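Nigritoxine (Vibrio nigripulchritudo, PDB 5M41) acts as a bacterial toxin against crustaceans and insects. Local coordinates at residues R209-A214 and A255-L260; V221-S224 and F228-E231; E235-T238 and D242-R245; N39-A44 and I180-L185; Y29-K34 and T427-E432. All blocks are in the same frame, centred on the assembly; numbering follows the deposited sequence.

Contact 1 of 5, residues R209-A214 and A255-L260; sequences RSAKGA and AKYFDL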
# COMPACT_ATOMS: atom_id res chain seq x y z
N ARG A 209 -6.00 28.82 17.26
CA ARG A 209 -6.87 29.21 18.39
C ARG A 209 -8.19 28.51 18.34
O ARG A 209 -8.73 28.12 19.38
CB ARG A 209 -7.08 30.73 18.46
CG ARG A 209 -5.77 31.47 18.66
CD ARG A 209 -5.97 32.94 19.01
NE ARG A 209 -4.71 33.45 19.51
CZ ARG A 209 -3.97 34.36 18.91
NH1 ARG A 209 -4.36 34.93 17.76
NH2 ARG A 209 -2.83 34.70 19.47
N SER A 210 -8.74 28.35 17.14
CA SER A 210 -9.99 27.62 16.98
C SER A 210 -9.77 26.18 17.47
O SER A 210 -10.52 25.68 18.29
CB SER A 210 -10.48 27.68 15.53
OG SER A 210 -11.74 27.02 15.41
N ALA A 211 -8.68 25.55 17.02
CA ALA A 211 -8.38 24.17 17.39
C ALA A 211 -8.24 24.06 18.92
O ALA A 211 -8.72 23.10 19.55
CB ALA A 211 -7.10 23.71 16.72
N LYS A 212 -7.61 25.07 19.53
CA LYS A 212 -7.44 25.05 20.98
C LYS A 212 -8.78 25.19 21.68
O LYS A 212 -9.03 24.52 22.67
CB LYS A 212 -6.52 26.16 21.44
CG LYS A 212 -5.09 25.73 21.62
CD LYS A 212 -4.18 26.90 22.03
CE LYS A 212 -3.85 27.79 20.83
NZ LYS A 212 -2.77 28.76 21.18
N GLY A 213 -9.63 26.08 21.17
CA GLY A 213 -10.97 26.26 21.72
C GLY A 213 -11.73 24.95 21.65
O GLY A 213 -12.39 24.55 22.61
N ALA A 214 -11.62 24.26 20.52
CA ALA A 214 -12.32 23.00 20.37
C ALA A 214 -11.79 21.92 21.34
O ALA A 214 -12.58 21.12 21.82
CB ALA A 214 -12.26 22.52 18.93
N ALA A 255 -5.23 19.52 9.32
CA ALA A 255 -6.16 18.71 8.51
C ALA A 255 -7.10 17.86 9.41
O ALA A 255 -8.31 17.71 9.12
CB ALA A 255 -5.40 17.81 7.55
N LYS A 256 -6.57 17.32 10.49
CA LYS A 256 -7.44 16.59 11.44
C LYS A 256 -8.53 17.53 12.00
O LYS A 256 -9.69 17.16 12.10
CB LYS A 256 -6.63 15.95 12.58
CG LYS A 256 -7.48 15.12 13.55
CD LYS A 256 -6.67 14.46 14.68
CE LYS A 256 -6.09 15.52 15.62
NZ LYS A 256 -4.96 15.02 16.44
N TYR A 257 -8.17 18.77 12.32
CA TYR A 257 -9.15 19.71 12.84
C TYR A 257 -10.22 20.06 11.78
O TYR A 257 -11.43 20.03 12.06
CB TYR A 257 -8.49 20.99 13.39
CG TYR A 257 -9.51 21.94 14.00
CD1 TYR A 257 -10.46 21.46 14.92
CD2 TYR A 257 -9.54 23.32 13.67
CE1 TYR A 257 -11.40 22.32 15.49
CE2 TYR A 257 -10.49 24.17 14.23
CZ TYR A 257 -11.41 23.66 15.14
OH TYR A 257 -12.36 24.47 15.71
N PHE A 258 -9.79 20.36 10.56
CA PHE A 258 -10.74 20.58 9.51
C PHE A 258 -11.66 19.38 9.30
O PHE A 258 -12.86 19.57 9.13
CB PHE A 258 -10.04 20.92 8.20
CG PHE A 258 -9.70 22.38 8.07
CD1 PHE A 258 -10.71 23.35 7.99
CD2 PHE A 258 -8.37 22.79 8.01
CE1 PHE A 258 -10.39 24.70 7.85
CE2 PHE A 258 -8.04 24.14 7.85
CZ PHE A 258 -9.06 25.10 7.77
N ASP A 259 -11.11 18.17 9.33
CA ASP A 259 -11.92 16.96 9.17
C ASP A 259 -12.99 16.88 10.29
O ASP A 259 -14.12 16.46 10.06
CB ASP A 259 -11.04 15.70 9.28
CG ASP A 259 -10.13 15.48 8.07
OD1 ASP A 259 -10.28 16.18 7.03
OD2 ASP A 259 -9.23 14.59 8.18
N LEU A 260 -12.58 17.23 11.51
CA LEU A 260 -13.50 17.22 12.64
C LEU A 260 -14.65 18.22 12.44
O LEU A 260 -15.82 17.91 12.74
CB LEU A 260 -12.75 17.52 13.95
CG LEU A 260 -13.69 17.55 15.18
CD1 LEU A 260 -13.03 16.96 16.41
CD2 LEU A 260 -14.18 18.96 15.48
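Ser210, Ala211 and Ala214 of helix 206-215 receive the ring of Tyr257 from helix 253-264. This is a buried helix-helix crossing. The short axes pass 10.7 Å apart, and their N-to-C directions make an angle of 61°. The ring of Tyr257 spans this separation, meeting Ser210, Ala211 and Ala214 of the facing segment. Ser210 comes first and meets the ring at its edge, in the ring plane. Its OG accepts a hydrogen bond of 2.6 Å from Tyr257 OH. The same OG is hydrogen-bonded to Leu40 O of helix 34-54, so buried hydrogen bonds link three helices. Ala211 comes next and lies over one ring face. Its CA forms a CH-pi contact, 3.8 Å from the centroid of the Tyr257 ring. Its CB rests against the CD2 side, nearer the root of the ring. Tyr257 reaches this place because CG is anti to the backbone N (chi1 -177°), which sends the ring straight across to the other helix. Phe232 also meets the ring, and Phe43 touches its hydroxyl end. One turn further on, Ala214 closes the set obliquely, its CB 3.6 Å from Tyr257 CE1.

Contact 2 of 5, residues V221-S224 and F228-E231; sequences VSAS and FQLE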
# COMPACT_ATOMS: atom_id res chain seq x y z
N VAL A 221 -16.44 17.55 20.98
CA VAL A 221 -17.22 18.49 20.20
C VAL A 221 -18.55 17.85 19.82
O VAL A 221 -18.64 16.63 19.62
CB VAL A 221 -16.40 18.88 18.96
CG1 VAL A 221 -17.21 19.74 17.98
CG2 VAL A 221 -15.14 19.59 19.42
N SER A 222 -19.59 18.67 19.72
CA SER A 222 -20.91 18.20 19.32
C SER A 222 -20.97 17.81 17.85
O SER A 222 -20.34 18.45 17.02
CB SER A 222 -21.96 19.27 19.61
OG SER A 222 -22.12 19.40 21.03
N ALA A 223 -21.71 16.76 17.51
CA ALA A 223 -21.96 16.48 16.09
C ALA A 223 -23.46 16.64 15.81
O ALA A 223 -24.30 15.91 16.38
CB ALA A 223 -21.46 15.09 15.67
N SER A 224 -23.77 17.63 14.97
CA SER A 224 -25.14 17.92 14.55
C SER A 224 -26.11 17.92 15.74
O SER A 224 -27.05 17.13 15.80
CB SER A 224 -25.56 16.94 13.45
OG SER A 224 -24.71 17.07 12.32
N PHE A 228 -20.85 15.74 22.93
CA PHE A 228 -19.80 14.79 23.30
C PHE A 228 -19.47 13.73 22.27
O PHE A 228 -19.18 12.59 22.63
CB PHE A 228 -20.11 14.10 24.64
CG PHE A 228 -20.82 14.99 25.64
CD1 PHE A 228 -20.32 16.25 25.95
CD2 PHE A 228 -21.98 14.55 26.26
CE1 PHE A 228 -20.98 17.07 26.87
CE2 PHE A 228 -22.64 15.35 27.18
CZ PHE A 228 -22.14 16.60 27.48
N GLN A 229 -19.50 14.09 20.99
CA GLN A 229 -19.36 13.10 19.93
C GLN A 229 -17.96 13.02 19.33
O GLN A 229 -17.51 11.96 18.94
CB GLN A 229 -20.39 13.38 18.83
CG GLN A 229 -21.82 13.25 19.33
CD GLN A 229 -22.11 11.83 19.81
OE1 GLN A 229 -22.04 10.91 19.03
NE2 GLN A 229 -22.37 11.66 21.10
N LEU A 230 -17.24 14.13 19.32
CA LEU A 230 -16.03 14.17 18.54
C LEU A 230 -14.84 14.55 19.41
O LEU A 230 -14.66 15.73 19.73
CB LEU A 230 -16.20 15.16 17.36
CG LEU A 230 -17.27 14.82 16.31
CD1 LEU A 230 -17.48 16.01 15.36
CD2 LEU A 230 -16.92 13.56 15.53
N GLU A 231 -14.04 13.56 19.79
CA GLU A 231 -12.85 13.79 20.60
C GLU A 231 -11.81 14.58 19.82
O GLU A 231 -11.63 14.34 18.64
CB GLU A 231 -12.25 12.44 21.00
CG GLU A 231 -11.26 12.51 22.17
CD GLU A 231 -10.53 11.19 22.41
OE1 GLU A 231 -9.78 11.08 23.40
OE2 GLU A 231 -10.70 10.26 21.60
O HOH W 1 -20.18 18.57 22.94
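Val221 and Leu230 form an antiparallel hydrogen-bonded pair, and their side chains lie on the same face of a small hairpin. The pair is not regular. Gln229 and Leu230 both face Val221, which makes a classic beta bulge. Val221 N donates to Leu230 O at 2.8 Å. In return, Val221 O accepts from Gln229 N at 3.0 Å and from Leu230 N at 2.9 Å. The Leu230 donor lies in the carbonyl plane, and the Gln229 donor stands above it. The side chain of Leu230 runs along the other strand. Leu230 CB starts 4.1 Å from Val221 CB and passes close to Val221 O. CG is still near that oxygen. Leu230 CD1 then moves on to Ala223 CB, at 4.1 Å, and to the carbonyl of Ser222. This leucine also packs on Leu260, Ala263 and Ser264 of helix 253-264. Ala223 CB has a second neighbour in Gln229 CB, 3.7 Å away, while the amide of Gln229 turns back to Pro227 O. Toward the turn, a water joins Ser222 OG, at 2.8 Å, to Phe228 N. Direct polar pairing across the strands is thus all main chain, and Val221, Ala223 and Leu230 add apolar contact.

Contact 3 of 5, residues E235-T238 and D242-R245; sequences EGFT and DELR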
# COMPACT_ATOMS: atom_id res chain seq x y z
N GLU A 235 -2.65 18.59 21.27
CA GLU A 235 -1.29 18.07 21.35
C GLU A 235 -0.71 17.73 19.97
O GLU A 235 -1.39 17.15 19.12
CB GLU A 235 -1.22 16.85 22.28
CG GLU A 235 -1.47 17.24 23.73
CD GLU A 235 -1.73 16.05 24.64
OE1 GLU A 235 -1.69 14.89 24.16
OE2 GLU A 235 -1.98 16.28 25.85
N GLY A 236 0.55 18.12 19.77
CA GLY A 236 1.28 17.83 18.54
C GLY A 236 1.23 18.92 17.48
O GLY A 236 1.83 18.76 16.42
N PHE A 237 0.50 20.00 17.75
CA PHE A 237 0.44 21.14 16.82
C PHE A 237 1.78 21.85 16.74
O PHE A 237 2.42 22.09 17.75
CB PHE A 237 -0.65 22.13 17.26
CG PHE A 237 -1.96 21.96 16.55
CD1 PHE A 237 -2.35 22.87 15.56
CD2 PHE A 237 -2.84 20.93 16.89
CE1 PHE A 237 -3.56 22.74 14.90
CE2 PHE A 237 -4.06 20.78 16.23
CZ PHE A 237 -4.42 21.69 15.23
N THR A 238 2.23 22.17 15.52
CA THR A 238 3.44 22.96 15.33
C THR A 238 3.08 24.45 15.27
O THR A 238 1.93 24.81 15.56
CB THR A 238 4.22 22.49 14.09
OG1 THR A 238 3.31 22.36 12.99
CG2 THR A 238 4.87 21.12 14.34
N ASP A 242 3.89 26.54 10.18
CA ASP A 242 4.21 25.15 9.86
C ASP A 242 2.96 24.31 9.66
O ASP A 242 2.95 23.46 8.79
CB ASP A 242 5.10 24.53 10.94
CG ASP A 242 6.54 25.04 10.87
OD1 ASP A 242 6.96 25.49 9.79
OD2 ASP A 242 7.23 25.00 11.88
N GLU A 243 1.92 24.55 10.45
CA GLU A 243 0.63 23.86 10.24
C GLU A 243 0.07 24.15 8.85
O GLU A 243 -0.43 23.24 8.19
CB GLU A 243 -0.38 24.23 11.32
CG GLU A 243 -0.13 23.55 12.65
CD GLU A 243 -0.05 22.03 12.53
OE1 GLU A 243 -0.89 21.39 11.82
OE2 GLU A 243 0.88 21.48 13.14
N LEU A 244 0.20 25.39 8.37
CA LEU A 244 -0.26 25.69 7.00
C LEU A 244 0.64 25.04 5.97
O LEU A 244 0.17 24.54 4.93
CB LEU A 244 -0.37 27.20 6.72
CG LEU A 244 -1.36 28.03 7.54
CD1 LEU A 244 -1.60 29.36 6.86
CD2 LEU A 244 -2.72 27.36 7.73
N ARG A 245 1.95 25.04 6.24
CA ARG A 245 2.88 24.39 5.34
C ARG A 245 2.58 22.88 5.23
O ARG A 245 2.75 22.30 4.16
CB ARG A 245 4.33 24.61 5.79
CG ARG A 245 4.80 26.04 5.59
CD ARG A 245 6.20 26.24 6.16
NE ARG A 245 7.17 25.33 5.55
CZ ARG A 245 7.85 25.59 4.44
NH1 ARG A 245 7.69 26.75 3.81
NH2 ARG A 245 8.71 24.69 3.99
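Thr238 grips the carboxylate of Glu243 with both its backbone N and its hydroxyl. Both donors go to OE2. The hydrogen bond from Thr238 N to Glu243 OE2 is 2.8 Å and nearly straight, at 172°; it arrives on the anti side. The hydroxyl bond is 2.6 Å from Thr238 OG1 to Glu243 OE2 and comes from above the carboxylate plane. The two donors reach the oxygen from opposite faces of that plane. Thr238 manages this with OG1 set between its backbone N and carbonyl carbon, chi1 47°, which brings N and OG1 to bear on one atom. Glu243 CG, placed by chi1, lies oblique to the ring, 3.7 Å from Phe237 CD1. The bend at chi2 (-55°) then turns the carboxylate to Thr238. Asp242 adds its CB, 3.5 Å from Thr238 OG1. The other oxygen, Glu243 OE1, accepts from Leu254 N. These bonds would probably favour the charged form of this buried glutamate. The contact thus ties the loop before helix 240-245 to that helix and to the first turn of helix 253-264. On the loop side, Phe237 stacks on Phe234 and touches Ala211 of helix 206-215.

Contact 4 of 5, residues N39-A44 and I180-L185; sequences NLYQFA and ILVERL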
# COMPACT_ATOMS: atom_id res chain seq x y z
N ASN A 39 -18.83 27.83 13.74
CA ASN A 39 -18.30 27.02 14.84
C ASN A 39 -16.79 27.23 14.97
O ASN A 39 -16.26 27.34 16.07
CB ASN A 39 -18.55 25.54 14.58
CG ASN A 39 -19.99 25.11 14.83
OD1 ASN A 39 -20.35 23.98 14.52
ND2 ASN A 39 -20.80 25.98 15.34
N LEU A 40 -16.09 27.23 13.83
CA LEU A 40 -14.65 27.51 13.84
C LEU A 40 -14.38 28.86 14.54
O LEU A 40 -13.50 28.96 15.43
CB LEU A 40 -14.12 27.52 12.40
CG LEU A 40 -12.65 27.65 12.04
CD1 LEU A 40 -12.45 27.25 10.56
CD2 LEU A 40 -12.18 29.09 12.22
N TYR A 41 -15.08 29.91 14.10
CA TYR A 41 -14.86 31.22 14.73
C TYR A 41 -15.25 31.21 16.21
O TYR A 41 -14.55 31.78 17.05
CB TYR A 41 -15.60 32.32 13.98
CG TYR A 41 -14.69 33.06 13.00
CD1 TYR A 41 -13.68 33.90 13.47
CD2 TYR A 41 -14.81 32.88 11.62
CE1 TYR A 41 -12.83 34.57 12.59
CE2 TYR A 41 -13.96 33.56 10.73
CZ TYR A 41 -12.98 34.40 11.23
OH TYR A 41 -12.14 35.10 10.36
N GLN A 42 -16.35 30.50 16.50
CA GLN A 42 -16.85 30.42 17.85
C GLN A 42 -15.80 29.82 18.78
O GLN A 42 -15.60 30.33 19.88
CB GLN A 42 -18.12 29.58 17.87
CG GLN A 42 -18.76 29.44 19.23
CD GLN A 42 -19.88 30.42 19.39
OE1 GLN A 42 -19.78 31.58 18.98
NE2 GLN A 42 -20.97 29.96 19.99
N PHE A 43 -15.15 28.73 18.34
CA PHE A 43 -14.10 28.10 19.15
C PHE A 43 -12.87 29.00 19.33
O PHE A 43 -12.28 29.00 20.41
CB PHE A 43 -13.66 26.76 18.57
CG PHE A 43 -14.64 25.63 18.81
CD1 PHE A 43 -15.09 25.34 20.11
CD2 PHE A 43 -15.06 24.80 17.76
CE1 PHE A 43 -15.97 24.28 20.35
CE2 PHE A 43 -15.93 23.74 18.00
CZ PHE A 43 -16.40 23.48 19.29
N ALA A 44 -12.47 29.72 18.26
CA ALA A 44 -11.43 30.74 18.37
C ALA A 44 -11.76 31.81 19.44
O ALA A 44 -10.89 32.17 20.26
CB ALA A 44 -11.18 31.41 17.02
N ILE A 180 -21.31 37.03 12.22
CA ILE A 180 -20.89 38.30 11.63
C ILE A 180 -19.43 38.19 11.18
O ILE A 180 -19.08 38.73 10.14
CB ILE A 180 -21.07 39.53 12.59
CG1 ILE A 180 -22.53 39.73 13.06
CG2 ILE A 180 -20.57 40.84 11.95
CD1 ILE A 180 -23.56 39.65 11.97
N LEU A 181 -18.59 37.53 11.98
CA LEU A 181 -17.17 37.34 11.60
C LEU A 181 -16.99 36.52 10.34
O LEU A 181 -16.15 36.84 9.49
CB LEU A 181 -16.38 36.70 12.75
CG LEU A 181 -16.10 37.62 13.95
CD1 LEU A 181 -15.85 36.79 15.21
CD2 LEU A 181 -14.92 38.55 13.70
N VAL A 182 -17.77 35.46 10.22
CA VAL A 182 -17.79 34.64 8.98
C VAL A 182 -18.20 35.51 7.80
O VAL A 182 -17.54 35.48 6.75
CB VAL A 182 -18.73 33.43 9.12
CG1 VAL A 182 -19.05 32.79 7.75
CG2 VAL A 182 -18.10 32.41 10.07
N GLU A 183 -19.26 36.30 7.98
CA GLU A 183 -19.74 37.13 6.86
C GLU A 183 -18.72 38.22 6.54
O GLU A 183 -18.56 38.57 5.39
CB GLU A 183 -21.14 37.72 7.16
CG GLU A 183 -22.25 36.66 7.08
CD GLU A 183 -23.50 36.98 7.90
OE1 GLU A 183 -23.46 37.75 8.88
OE2 GLU A 183 -24.56 36.40 7.58
N ARG A 184 -18.04 38.75 7.55
CA ARG A 184 -16.98 39.74 7.31
C ARG A 184 -15.81 39.17 6.50
O ARG A 184 -15.33 39.79 5.57
CB ARG A 184 -16.51 40.39 8.64
CG ARG A 184 -15.20 41.17 8.54
CD ARG A 184 -15.30 42.39 7.63
NE ARG A 184 -13.96 42.81 7.25
CZ ARG A 184 -13.65 43.95 6.65
NH1 ARG A 184 -14.60 44.82 6.30
NH2 ARG A 184 -12.38 44.19 6.36
N LEU A 185 -15.36 37.96 6.84
CA LEU A 185 -14.27 37.33 6.11
C LEU A 185 -14.69 37.07 4.65
O LEU A 185 -13.94 37.32 3.71
CB LEU A 185 -13.82 36.04 6.84
CG LEU A 185 -12.77 35.16 6.16
CD1 LEU A 185 -11.51 36.01 5.91
CD2 LEU A 185 -12.45 33.89 6.95
O HOH W 2 -13.66 37.65 10.37
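The ring of Tyr41 lies flat against Leu181, whose CB sits over the centre of one face. It is a CH-pi contact, with Leu181 CB 4.0 Å from the centroid of the Tyr41 ring and 11° off the ring normal. At the edge, near the ring plane, Leu185 CD2 comes to 3.6 Å from Tyr41 OH. Val182 CG2 approaches obliquely, 3.7 Å from Tyr41 CD2. Three residues of one helix therefore hold a single ring of the other. Leu181 and Leu185 stand one turn apart, and the ring reaches from Leu181, at its centre and inner end, to Leu185 at its hydroxyl end. The hydroxyl is not left to apolar neighbours. A water donates to Tyr41 OH at 3.0 Å and to Leu181 O at 2.8 Å. Leu181 O also accepts the helical bond from Leu185 N, so the water is an extra partner for a carbonyl already in use. Tyr41 OH is hydrogen-bonded to Asn85 OD1 as well, which fixes the outer end of the ring. The axes of segments 39-44 and 180-185, on helices 34-54 and 177-191, approach to 9.7 Å, with 116° between their N-to-C directions. Helix 195-203 packs in as a third member: Leu203 touches Tyr41, and Leu199, Leu202 and Leu203 touch Leu185. The magnesium ion held by Val189, Glu192 and Asp195 lies about 11 Å from the Leu185 side chain, near where helix 177-191 ends and helix 195-203 begins.

Contact 5 of 5, residues Y29-K34 and T427-E432; sequences YRNLTK and TYRNHE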
# COMPACT_ATOMS: atom_id res chain seq x y z
N TYR A 29 -11.17 25.71 4.13
CA TYR A 29 -12.07 26.64 4.83
C TYR A 29 -13.36 26.89 4.02
O TYR A 29 -14.47 26.85 4.56
CB TYR A 29 -11.37 27.97 5.14
CG TYR A 29 -12.34 28.94 5.79
CD1 TYR A 29 -12.62 28.85 7.14
CD2 TYR A 29 -13.01 29.89 5.02
CE1 TYR A 29 -13.53 29.71 7.74
CE2 TYR A 29 -13.93 30.74 5.60
CZ TYR A 29 -14.18 30.64 6.96
OH TYR A 29 -15.11 31.46 7.52
N ARG A 30 -13.18 27.11 2.72
CA ARG A 30 -14.29 27.41 1.83
C ARG A 30 -15.25 26.23 1.72
O ARG A 30 -16.45 26.42 1.57
CB ARG A 30 -13.76 27.83 0.43
CG ARG A 30 -13.45 29.33 0.34
CD ARG A 30 -13.31 29.83 -1.11
NE ARG A 30 -12.28 29.04 -1.80
CZ ARG A 30 -11.09 29.49 -2.17
NH1 ARG A 30 -10.76 30.76 -2.02
NH2 ARG A 30 -10.23 28.64 -2.75
N ASN A 31 -14.74 25.02 1.82
CA ASN A 31 -15.62 23.87 1.71
C ASN A 31 -16.37 23.47 2.99
O ASN A 31 -17.19 22.56 2.97
CB ASN A 31 -14.87 22.70 1.09
CG ASN A 31 -14.61 22.93 -0.40
OD1 ASN A 31 -13.50 22.84 -0.87
ND2 ASN A 31 -15.65 23.27 -1.12
N LEU A 32 -16.10 24.16 4.09
CA LEU A 32 -16.90 23.98 5.31
C LEU A 32 -18.29 24.55 5.05
O LEU A 32 -18.43 25.54 4.32
CB LEU A 32 -16.27 24.72 6.49
CG LEU A 32 -14.91 24.22 6.97
CD1 LEU A 32 -14.43 25.08 8.14
CD2 LEU A 32 -15.05 22.75 7.40
N THR A 33 -19.32 23.96 5.66
CA THR A 33 -20.65 24.60 5.63
C THR A 33 -20.55 25.92 6.42
O THR A 33 -19.64 26.09 7.24
CB THR A 33 -21.72 23.72 6.32
OG1 THR A 33 -21.35 23.56 7.69
CG2 THR A 33 -21.84 22.30 5.63
N LYS A 34 -21.48 26.84 6.18
CA LYS A 34 -21.57 28.08 6.98
C LYS A 34 -21.60 27.81 8.49
O LYS A 34 -20.89 28.47 9.27
CB LYS A 34 -22.81 28.88 6.57
CG LYS A 34 -22.58 29.86 5.42
CD LYS A 34 -22.21 31.26 5.94
CE LYS A 34 -23.43 32.15 6.14
NZ LYS A 34 -23.16 33.19 7.17
N THR A 427 -7.71 11.99 1.21
CA THR A 427 -9.02 12.15 0.62
C THR A 427 -8.98 13.16 -0.53
O THR A 427 -8.09 13.99 -0.63
CB THR A 427 -10.12 12.61 1.63
OG1 THR A 427 -9.87 13.96 2.02
CG2 THR A 427 -10.25 11.72 2.88
N TYR A 428 -9.98 13.10 -1.41
CA TYR A 428 -10.13 14.07 -2.49
C TYR A 428 -11.59 14.42 -2.64
O TYR A 428 -12.47 13.73 -2.12
CB TYR A 428 -9.59 13.52 -3.82
CG TYR A 428 -10.47 12.49 -4.49
CD1 TYR A 428 -11.26 12.82 -5.59
CD2 TYR A 428 -10.50 11.16 -4.03
CE1 TYR A 428 -12.05 11.87 -6.24
CE2 TYR A 428 -11.30 10.21 -4.64
CZ TYR A 428 -12.07 10.56 -5.74
OH TYR A 428 -12.85 9.60 -6.35
N ARG A 429 -11.85 15.52 -3.32
CA ARG A 429 -13.20 15.95 -3.59
C ARG A 429 -13.43 15.81 -5.08
O ARG A 429 -12.73 16.42 -5.89
CB ARG A 429 -13.38 17.41 -3.13
CG ARG A 429 -14.74 18.02 -3.50
CD ARG A 429 -14.79 19.50 -3.14
NE ARG A 429 -14.03 19.73 -1.93
CZ ARG A 429 -14.52 19.65 -0.69
NH1 ARG A 429 -15.82 19.39 -0.48
NH2 ARG A 429 -13.71 19.84 0.34
N ASN A 430 -14.39 14.97 -5.44
CA ASN A 430 -14.73 14.76 -6.85
C ASN A 430 -15.48 15.96 -7.44
O ASN A 430 -15.70 16.98 -6.77
CB ASN A 430 -15.50 13.45 -7.06
CG ASN A 430 -16.87 13.46 -6.38
OD1 ASN A 430 -17.50 14.50 -6.23
ND2 ASN A 430 -17.34 12.27 -6.00
N HIS A 431 -15.86 15.82 -8.70
CA HIS A 431 -16.44 16.94 -9.44
C HIS A 431 -17.73 17.45 -8.84
O HIS A 431 -18.04 18.64 -8.95
CB HIS A 431 -16.57 16.56 -10.92
CG HIS A 431 -15.34 15.86 -11.49
ND1 HIS A 431 -14.12 16.46 -11.55
CD2 HIS A 431 -15.16 14.58 -12.01
CE1 HIS A 431 -13.23 15.61 -12.09
NE2 HIS A 431 -13.87 14.45 -12.37
N GLU A 432 -18.48 16.58 -8.16
CA GLU A 432 -19.77 16.94 -7.57
C GLU A 432 -19.68 17.28 -6.08
O GLU A 432 -20.70 17.37 -5.40
CB GLU A 432 -20.81 15.84 -7.80
CG GLU A 432 -20.72 15.15 -9.14
CD GLU A 432 -19.75 13.98 -9.12
OE1 GLU A 432 -19.90 13.12 -8.23
OE2 GLU A 432 -18.84 13.94 -9.97
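Asn31 OD1 accepts a weak hydrogen bond from Gln354 NE2 and also lies beside Arg429. It is 3.2 Å from Arg429 NH2 and 3.3 Å from Arg429 NE, but the angles are too poor for hydrogen bonds. The reason is the way the flat groups meet. The amide of Asn31 is stacked on the guanidinium, with the planes 25° apart, so its oxygen sits above the N-H groups rather than in front of them. Asn31 CG is 3.3 Å from Arg429 CZ, over the centre of the guanidinium face. Asn31 CB lies over the same face, 3.2 Å from Arg429 NH2. The two side chains come from opposite directions. Arg429 runs out extended and then bends at chi3 (-35°), which turns its flat end to the amide. The contact joins the end of helix 22-30 to the middle strand of a three-stranded antiparallel sheet made of 354-357, 427-429 and 435-437. Gln354 serves both segments: its backbone pairs with Arg429, and its side chain makes the weak bond to Asn31. Thr33 is the N-cap of helix 34-54, its OG1 bonded to Ala36 N. After the strand, Asn430 OD1 accepts from Glu432 N at 3.0 Å, an Asx turn, although Glu432 is poorly ordered. The same oxygen also accepts from Glu434 N.

Overall arrangement
Contacts 1 to 4 lie in one largely helical region of the N-terminal part, and contact 5 joins it to a sheet far along the chain. Contact 4 closes first. Contact 1 follows, and contacts 2 and 3 fall in succession between its two segments. Contact 5 spans all four. The centres of contacts 2, 3 and 4 are about 12, 11 and 13 Å from that of contact 1. Helix 34-54 links contacts 4 and 1, where Phe43 packs on Ser210 and Ala214. Leu260 connects contact 1 to contact 2, and Phe237 connects it to contact 3. Contacts 3 and 5 do not touch. The chain beyond residue 432 lies outside these contacts.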